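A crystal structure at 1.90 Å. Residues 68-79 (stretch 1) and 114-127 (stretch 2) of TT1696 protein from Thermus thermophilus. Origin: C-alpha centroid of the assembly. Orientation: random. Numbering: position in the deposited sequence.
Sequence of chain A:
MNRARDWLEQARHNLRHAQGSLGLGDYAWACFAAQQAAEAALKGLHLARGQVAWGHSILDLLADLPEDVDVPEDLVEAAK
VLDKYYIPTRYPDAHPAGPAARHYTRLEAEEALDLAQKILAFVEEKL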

ATOM      1  N   ASP A  68      19.886  23.451   5.633  1.00 35.79           N
ATOM      2  CA  ASP A  68      20.884  22.960   6.611  1.00 43.08           C
ATOM      3  C   ASP A  68      20.991  21.437   6.680  1.00 42.88           C
ATOM      4  O   ASP A  68      21.845  20.907   7.391  1.00 44.45           O
ATOM      5  CB  ASP A  68      20.618  23.534   8.015  1.00 44.89           C
ATOM      6  CG  ASP A  68      19.447  22.876   8.713  1.00 52.55           C
ATOM      7  OD1 ASP A  68      18.286  23.200   8.376  1.00 53.00           O
ATOM      8  OD2 ASP A  68      19.698  22.026   9.621  1.00 57.27           O
ATOM      9  N   VAL A  69      20.133  20.727   5.940  1.00 41.55           N
ATOM     10  CA  VAL A  69      20.185  19.255   5.930  1.00 38.25           C
ATOM     11  C   VAL A  69      20.983  18.798   4.737  1.00 37.13           C
ATOM     12  O   VAL A  69      20.605  18.985   3.585  1.00 40.62           O
ATOM     13  CB  VAL A  69      18.747  18.598   5.841  1.00 36.79           C
ATOM     14  CG1 VAL A  69      18.865  17.065   5.920  1.00 37.99           C
ATOM     15  CG2 VAL A  69      17.858  19.074   6.965  1.00 35.25           C
ATOM     16  N   ASP A  70      22.089  18.162   4.996  1.00 37.40           N
ATOM     17  CA  ASP A  70      22.915  17.679   3.920  1.00 39.93           C
ATOM     18  C   ASP A  70      22.468  16.269   3.485  1.00 40.39           C
ATOM     19  O   ASP A  70      22.406  15.351   4.294  1.00 38.74           O
ATOM     20  CB  ASP A  70      24.346  17.655   4.395  1.00 45.21           C
ATOM     21  CG  ASP A  70      25.211  16.821   3.527  1.00 52.00           C
ATOM     22  OD1 ASP A  70      25.690  15.765   4.015  1.00 58.48           O
ATOM     23  OD2 ASP A  70      25.411  17.206   2.360  1.00 54.78           O
ATOM     24  N   VAL A  71      22.173  16.109   2.203  1.00 39.71           N
ATOM     25  CA  VAL A  71      21.704  14.843   1.673  1.00 38.55           C
ATOM     26  C   VAL A  71      22.781  14.174   0.853  1.00 39.04           C
ATOM     27  O   VAL A  71      23.098  14.646  -0.237  1.00 40.73           O
ATOM     28  CB  VAL A  71      20.468  15.078   0.755  1.00 37.38           C
ATOM     29  CG1 VAL A  71      20.069  13.793   0.076  1.00 32.08           C
ATOM     30  CG2 VAL A  71      19.348  15.686   1.564  1.00 31.17           C
ATOM     31  N   PRO A  72      23.325  13.041   1.332  1.00 38.85           N
ATOM     32  CA  PRO A  72      24.369  12.416   0.523  1.00 40.67           C
ATOM     33  C   PRO A  72      23.803  11.949  -0.803  1.00 42.74           C
ATOM     34  O   PRO A  72      22.595  11.632  -0.888  1.00 43.02           O
ATOM     35  CB  PRO A  72      24.853  11.250   1.383  1.00 38.75           C
ATOM     36  CG  PRO A  72      24.489  11.653   2.785  1.00 40.96           C
ATOM     37  CD  PRO A  72      23.140  12.333   2.611  1.00 40.75           C
ATOM     38  N   GLU A  73      24.667  11.892  -1.814  1.00 39.87           N
ATOM     39  CA  GLU A  73      24.271  11.448  -3.148  1.00 42.60           C
ATOM     40  C   GLU A  73      23.711  10.023  -3.180  1.00 42.64           C
ATOM     41  O   GLU A  73      22.869   9.694  -4.057  1.00 42.86           O
ATOM     42  CB  GLU A  73      25.460  11.506  -4.101  1.00 45.26           C
ATOM     43  CG  GLU A  73      25.139  11.004  -5.505  1.00 51.72           C
ATOM     44  CD  GLU A  73      24.153  11.915  -6.270  1.00 57.06           C
ATOM     45  OE1 GLU A  73      23.819  13.054  -5.806  1.00 55.95           O
ATOM     46  OE2 GLU A  73      23.712  11.476  -7.356  1.00 58.87           O
ATOM     47  N   ASP A  74      24.225   9.161  -2.282  1.00 40.63           N
ATOM     48  CA  ASP A  74      23.745   7.787  -2.253  1.00 39.74           C
ATOM     49  C   ASP A  74      22.265   7.729  -1.843  1.00 37.62           C
ATOM     50  O   ASP A  74      21.568   6.798  -2.257  1.00 35.04           O
ATOM     51  CB  ASP A  74      24.669   6.876  -1.404  1.00 43.11           C
ATOM     52  CG  ASP A  74      24.492   7.013   0.116  1.00 50.03           C
ATOM     53  OD1 ASP A  74      24.006   8.035   0.665  1.00 50.11           O
ATOM     54  OD2 ASP A  74      24.904   6.033   0.780  1.00 53.08           O
ATOM     55  N   LEU A  75      21.770   8.728  -1.103  1.00 30.44           N
ATOM     56  CA  LEU A  75      20.354   8.719  -0.764  1.00 32.62           C
ATOM     57  C   LEU A  75      19.485   9.077  -1.995  1.00 32.26           C
ATOM     58  O   LEU A  75      18.313   8.649  -2.123  1.00 29.04           O
ATOM     59  CB  LEU A  75      20.078   9.683   0.387  1.00 30.61           C
ATOM     60  CG  LEU A  75      20.730   9.295   1.735  1.00 32.74           C
ATOM     61  CD1 LEU A  75      20.155  10.178   2.839  1.00 33.31           C
ATOM     62  CD2 LEU A  75      20.520   7.810   2.048  1.00 35.89           C
ATOM     63  N   VAL A  76      20.043   9.910  -2.889  1.00 31.98           N
ATOM     64  CA  VAL A  76      19.324  10.306  -4.098  1.00 31.53           C
ATOM     65  C   VAL A  76      19.204   9.056  -4.969  1.00 33.67           C
ATOM     66  O   VAL A  76      18.149   8.766  -5.539  1.00 32.14           O
ATOM     67  CB  VAL A  76      20.103  11.451  -4.883  1.00 34.35           C
ATOM     68  CG1 VAL A  76      19.381  11.792  -6.158  1.00 34.37           C
ATOM     69  CG2 VAL A  76      20.208  12.703  -4.025  1.00 29.15           C
ATOM     70  N   GLU A  77      20.276   8.277  -5.057  1.00 31.63           N
ATOM     71  CA  GLU A  77      20.178   7.069  -5.872  1.00 33.76           C
ATOM     72  C   GLU A  77      19.205   6.084  -5.217  1.00 30.22           C
ATOM     73  O   GLU A  77      18.432   5.461  -5.926  1.00 30.91           O
ATOM     74  CB  GLU A  77      21.562   6.447  -6.124  1.00 36.25           C
ATOM     75  CG  GLU A  77      22.421   7.359  -7.114  1.00 44.97           C
ATOM     76  CD  GLU A  77      21.627   7.871  -8.409  1.00 50.94           C
ATOM     77  OE1 GLU A  77      21.235   7.051  -9.313  1.00 49.10           O
ATOM     78  OE2 GLU A  77      21.380   9.122  -8.519  1.00 53.41           O
ATOM     79  N   ALA A  78      19.234   5.952  -3.884  1.00 29.45           N
ATOM     80  CA  ALA A  78      18.274   5.053  -3.219  1.00 31.55           C
ATOM     81  C   ALA A  78      16.815   5.518  -3.539  1.00 30.12           C
ATOM     82  O   ALA A  78      15.902   4.694  -3.737  1.00 28.76           O
ATOM     83  CB  ALA A  78      18.480   5.095  -1.676  1.00 28.78           C
ATOM     84  N   ALA A  79      16.601   6.842  -3.470  1.00 29.04           N
ATOM     85  CA  ALA A  79      15.283   7.428  -3.733  1.00 27.98           C
ATOM     86  C   ALA A  79      14.802   7.014  -5.129  1.00 28.09           C
ATOM     87  O   ALA A  79      13.691   6.597  -5.297  1.00 25.66           O
ATOM     88  CB  ALA A  79      15.346   8.971  -3.664  1.00 28.20           C
ATOM     89  N   ASP A 114      17.283  -2.524   2.351  1.00 27.58           N
ATOM     90  CA  ASP A 114      18.556  -1.863   2.612  1.00 26.97           C
ATOM     91  C   ASP A 114      18.466  -0.367   2.344  1.00 26.02           C
ATOM     92  O   ASP A 114      18.976   0.471   3.136  1.00 27.84           O
ATOM     93  CB  ASP A 114      19.660  -2.421   1.688  1.00 28.88           C
ATOM     94  CG  ASP A 114      20.094  -3.836   2.064  1.00 30.00           C
ATOM     95  OD1 ASP A 114      19.817  -4.280   3.200  1.00 27.03           O
ATOM     96  OD2 ASP A 114      20.724  -4.489   1.211  1.00 31.47           O
ATOM     97  N   LEU A 115      17.851  -0.024   1.218  1.00 22.42           N
ATOM     98  CA  LEU A 115      17.729   1.386   0.817  1.00 27.23           C
ATOM     99  C   LEU A 115      16.811   2.157   1.788  1.00 24.81           C
ATOM    100  O   LEU A 115      17.097   3.298   2.168  1.00 27.62           O
ATOM    101  CB  LEU A 115      17.217   1.469  -0.656  1.00 26.82           C
ATOM    102  CG  LEU A 115      18.150   0.807  -1.697  1.00 25.74           C
ATOM    103  CD1 LEU A 115      17.540   0.904  -3.114  1.00 27.72           C
ATOM    104  CD2 LEU A 115      19.505   1.524  -1.659  1.00 25.59           C
ATOM    105  N   ALA A 116      15.723   1.530   2.189  1.00 23.37           N
ATOM    106  CA  ALA A 116      14.819   2.184   3.114  1.00 24.65           C
ATOM    107  C   ALA A 116      15.498   2.372   4.460  1.00 24.80           C
ATOM    108  O   ALA A 116      15.334   3.441   5.119  1.00 23.61           O
ATOM    109  CB  ALA A 116      13.512   1.372   3.279  1.00 23.94           C
ATOM    110  N   GLN A 117      16.283   1.371   4.870  1.00 24.73           N
ATOM    111  CA  GLN A 117      17.002   1.517   6.151  1.00 28.53           C
ATOM    112  C   GLN A 117      17.977   2.701   6.102  1.00 26.07           C
ATOM    113  O   GLN A 117      18.125   3.458   7.076  1.00 29.10           O
ATOM    114  CB  GLN A 117      17.744   0.192   6.495  1.00 30.60           C
ATOM    115  CG  GLN A 117      18.643   0.340   7.645  1.00 34.92           C
ATOM    116  CD  GLN A 117      17.894   0.839   8.895  1.00 39.32           C
ATOM    117  OE1 GLN A 117      16.725   0.503   9.130  1.00 36.97           O
ATOM    118  NE2 GLN A 117      18.581   1.625   9.702  1.00 40.47           N
ATOM    119  N   LYS A 118      18.647   2.892   4.972  1.00 25.36           N
ATOM    120  CA  LYS A 118      19.546   4.074   4.840  1.00 29.81           C
ATOM    121  C   LYS A 118      18.771   5.375   5.022  1.00 29.73           C
ATOM    122  O   LYS A 118      19.230   6.341   5.697  1.00 29.10           O
ATOM    123  CB  LYS A 118      20.170   4.120   3.446  1.00 32.70           C
ATOM    124  CG  LYS A 118      21.112   3.030   3.126  1.00 36.72           C
ATOM    125  CD  LYS A 118      21.779   3.392   1.810  1.00 42.55           C
ATOM    126  CE  LYS A 118      22.526   2.191   1.220  1.00 48.42           C
ATOM    127  NZ  LYS A 118      23.186   2.607  -0.106  1.00 52.01           N
ATOM    128  N   ILE A 119      17.570   5.418   4.436  1.00 30.30           N
ATOM    129  CA  ILE A 119      16.742   6.618   4.561  1.00 24.18           C
ATOM    130  C   ILE A 119      16.328   6.839   6.014  1.00 27.54           C
ATOM    131  O   ILE A 119      16.437   7.967   6.545  1.00 29.42           O
ATOM    132  CB  ILE A 119      15.475   6.527   3.681  1.00 27.58           C
ATOM    133  CG1 ILE A 119      15.874   6.420   2.189  1.00 28.66           C
ATOM    134  CG2 ILE A 119      14.558   7.749   3.945  1.00 23.62           C
ATOM    135  CD1 ILE A 119      16.350   7.697   1.531  1.00 33.31           C
ATOM    136  N   LEU A 120      15.852   5.771   6.659  1.00 25.41           N
ATOM    137  CA  LEU A 120      15.429   5.823   8.058  1.00 27.27           C
ATOM    138  C   LEU A 120      16.575   6.280   8.957  1.00 24.32           C
ATOM    139  O   LEU A 120      16.372   7.119   9.872  1.00 28.10           O
ATOM    140  CB  LEU A 120      15.024   4.422   8.544  1.00 27.52           C
ATOM    141  CG  LEU A 120      13.525   4.345   8.774  1.00 37.52           C
ATOM    142  CD1 LEU A 120      13.160   5.325   9.942  1.00 40.24           C
ATOM    143  CD2 LEU A 120      12.835   4.728   7.407  1.00 38.97           C
ATOM    144  N   ALA A 121      17.756   5.751   8.683  1.00 25.14           N
ATOM    145  CA  ALA A 121      18.939   6.068   9.570  1.00 28.38           C
ATOM    146  C   ALA A 121      19.336   7.532   9.407  1.00 28.99           C
ATOM    147  O   ALA A 121      19.663   8.200  10.373  1.00 32.14           O
ATOM    148  CB  ALA A 121      20.119   5.123   9.237  1.00 28.88           C
ATOM    149  N   PHE A 122      19.288   8.019   8.179  1.00 29.24           N
ATOM    150  CA  PHE A 122      19.585   9.434   7.862  1.00 32.43           C
ATOM    151  C   PHE A 122      18.542  10.273   8.628  1.00 33.98           C
ATOM    152  O   PHE A 122      18.872  11.227   9.355  1.00 34.33           O
ATOM    153  CB  PHE A 122      19.485   9.618   6.330  1.00 34.08           C
ATOM    154  CG  PHE A 122      19.321  11.049   5.862  1.00 38.97           C
ATOM    155  CD1 PHE A 122      20.420  11.895   5.723  1.00 38.54           C
ATOM    156  CD2 PHE A 122      18.041  11.544   5.545  1.00 39.37           C
ATOM    157  CE1 PHE A 122      20.246  13.214   5.289  1.00 39.00           C
ATOM    158  CE2 PHE A 122      17.861  12.869   5.108  1.00 38.01           C
ATOM    159  CZ  PHE A 122      18.962  13.701   4.982  1.00 36.35           C
ATOM    160  N   VAL A 123      17.268   9.915   8.508  1.00 31.73           N
ATOM    161  CA  VAL A 123      16.256  10.669   9.224  1.00 29.36           C
ATOM    162  C   VAL A 123      16.466  10.626  10.763  1.00 33.73           C
ATOM    163  O   VAL A 123      16.326  11.649  11.465  1.00 33.61           O
ATOM    164  CB  VAL A 123      14.831  10.130   8.875  1.00 29.56           C
ATOM    165  CG1 VAL A 123      13.822  10.671   9.893  1.00 27.73           C
ATOM    166  CG2 VAL A 123      14.441  10.592   7.435  1.00 23.63           C
ATOM    167  N   GLU A 124      16.770   9.452  11.298  1.00 32.28           N
ATOM    168  CA  GLU A 124      16.921   9.350  12.759  1.00 39.29           C
ATOM    169  C   GLU A 124      18.077  10.235  13.242  1.00 41.17           C
ATOM    170  O   GLU A 124      17.993  10.862  14.299  1.00 41.66           O
ATOM    171  CB  GLU A 124      17.122   7.887  13.199  1.00 37.78           C
ATOM    172  CG  GLU A 124      15.786   7.105  13.260  1.00 38.98           C
ATOM    173  CD  GLU A 124      15.938   5.569  13.090  1.00 45.71           C
ATOM    174  OE1 GLU A 124      17.087   5.086  12.866  1.00 44.63           O
ATOM    175  OE2 GLU A 124      14.895   4.863  13.162  1.00 44.63           O
ATOM    176  N   GLU A 125      19.116  10.343  12.438  1.00 42.87           N
ATOM    177  CA  GLU A 125      20.207  11.181  12.849  1.00 48.38           C
ATOM    178  C   GLU A 125      19.953  12.671  12.601  1.00 48.81           C
ATOM    179  O   GLU A 125      20.554  13.500  13.272  1.00 48.10           O
ATOM    180  CB  GLU A 125      21.497  10.717  12.189  1.00 51.25           C
ATOM    181  CG  GLU A 125      21.952  11.497  11.018  1.00 58.00           C
ATOM    182  CD  GLU A 125      22.584  10.577  10.025  1.00 62.92           C
ATOM    183  OE1 GLU A 125      22.946   9.458  10.451  1.00 66.05           O
ATOM    184  OE2 GLU A 125      22.719  10.944   8.835  1.00 66.33           O
ATOM    185  N   LYS A 126      19.070  13.029  11.664  1.00 48.58           N
ATOM    186  CA  LYS A 126      18.814  14.455  11.428  1.00 48.03           C
ATOM    187  C   LYS A 126      17.692  14.981  12.312  1.00 50.94           C
ATOM    188  O   LYS A 126      17.450  16.181  12.367  1.00 52.27           O
ATOM    189  CB  LYS A 126      18.496  14.720   9.963  1.00 46.60           C
ATOM    190  CG  LYS A 126      19.597  14.325   9.000  1.00 46.74           C
ATOM    191  CD  LYS A 126      20.901  15.019   9.278  1.00 46.80           C
ATOM    192  CE  LYS A 126      21.962  14.622   8.248  1.00 48.47           C
ATOM    193  NZ  LYS A 126      23.379  15.079   8.592  1.00 47.92           N
ATOM    194  N   LEU A 127      17.008  14.094  13.023  1.00 52.30           N
ATOM    195  CA  LEU A 127      15.941  14.533  13.923  1.00 56.41           C
ATOM    196  C   LEU A 127      16.516  14.956  15.280  1.00 59.45           C
ATOM    197  O   LEU A 127      16.454  16.163  15.620  1.00 59.77           O
ATOM    198  CB  LEU A 127      14.933  13.403  14.162  1.00 57.51           C
ATOM    199  CG  LEU A 127      13.867  13.212  13.081  1.00 57.43           C
ATOM    200  CD1 LEU A 127      12.788  12.308  13.626  1.00 59.91           C
ATOM    201  CD2 LEU A 127      13.264  14.543  12.675  1.00 57.10           C
ATOM    202  OXT LEU A 127      17.027  14.046  15.988  1.00 62.51           O
TER
HETATM  203  O   HOH W   1      22.822  17.966   8.167  1.00 45.08           O
HETATM  204  O   HOH W   2      22.019   4.198  -2.603  1.00 41.94           O

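Stretch 1, an extended segment leading into a helix, packs on the helix of stretch 2 by fit of apolar shapes; no direct hydrogen bond joins them, and 507 Å² is buried. The main bump is Phe122, whose CA-to-CB bond points toward stretch 1 and whose ring (chi1 t) enters a hollow lined by Val69, Val71, Pro72 and Leu75. Leu75 CD1 lies over one face, 3.5 Å from the ring centroid and 3.3 Å from Phe122 CG, a CH-pi contact. Val69 CG1 reaches Phe122 CZ at 3.5 Å, and Val71 CG2 reaches the same atom at 4.0 Å. At the ring edge, Asp70 O sits 3.2 Å from Phe122 CE1, buried without a hydrogen-bonding partner. Leu75 also extends CD2 to Ile119 CD1 (4.2 Å) and to Lys118 CB (4.0 Å), so its forked end bridges successive turns of the helix. Where the backbones come closest, Ala78 and Leu115 CA atoms 5.5 Å apart, the small methyl Ala78 CB meets Leu115 CD2 at 3.7 Å. Lysines suit the margins, their long chains reaching across to stretch 1 and placing charge near its acidic and carbonyl oxygens: Lys118 NZ makes a long salt bridge to Asp74 OD2 (3.9 Å), and waters link Lys118 NZ to Asp74 O and Lys126 NZ to Asp68 O and Asp70 N.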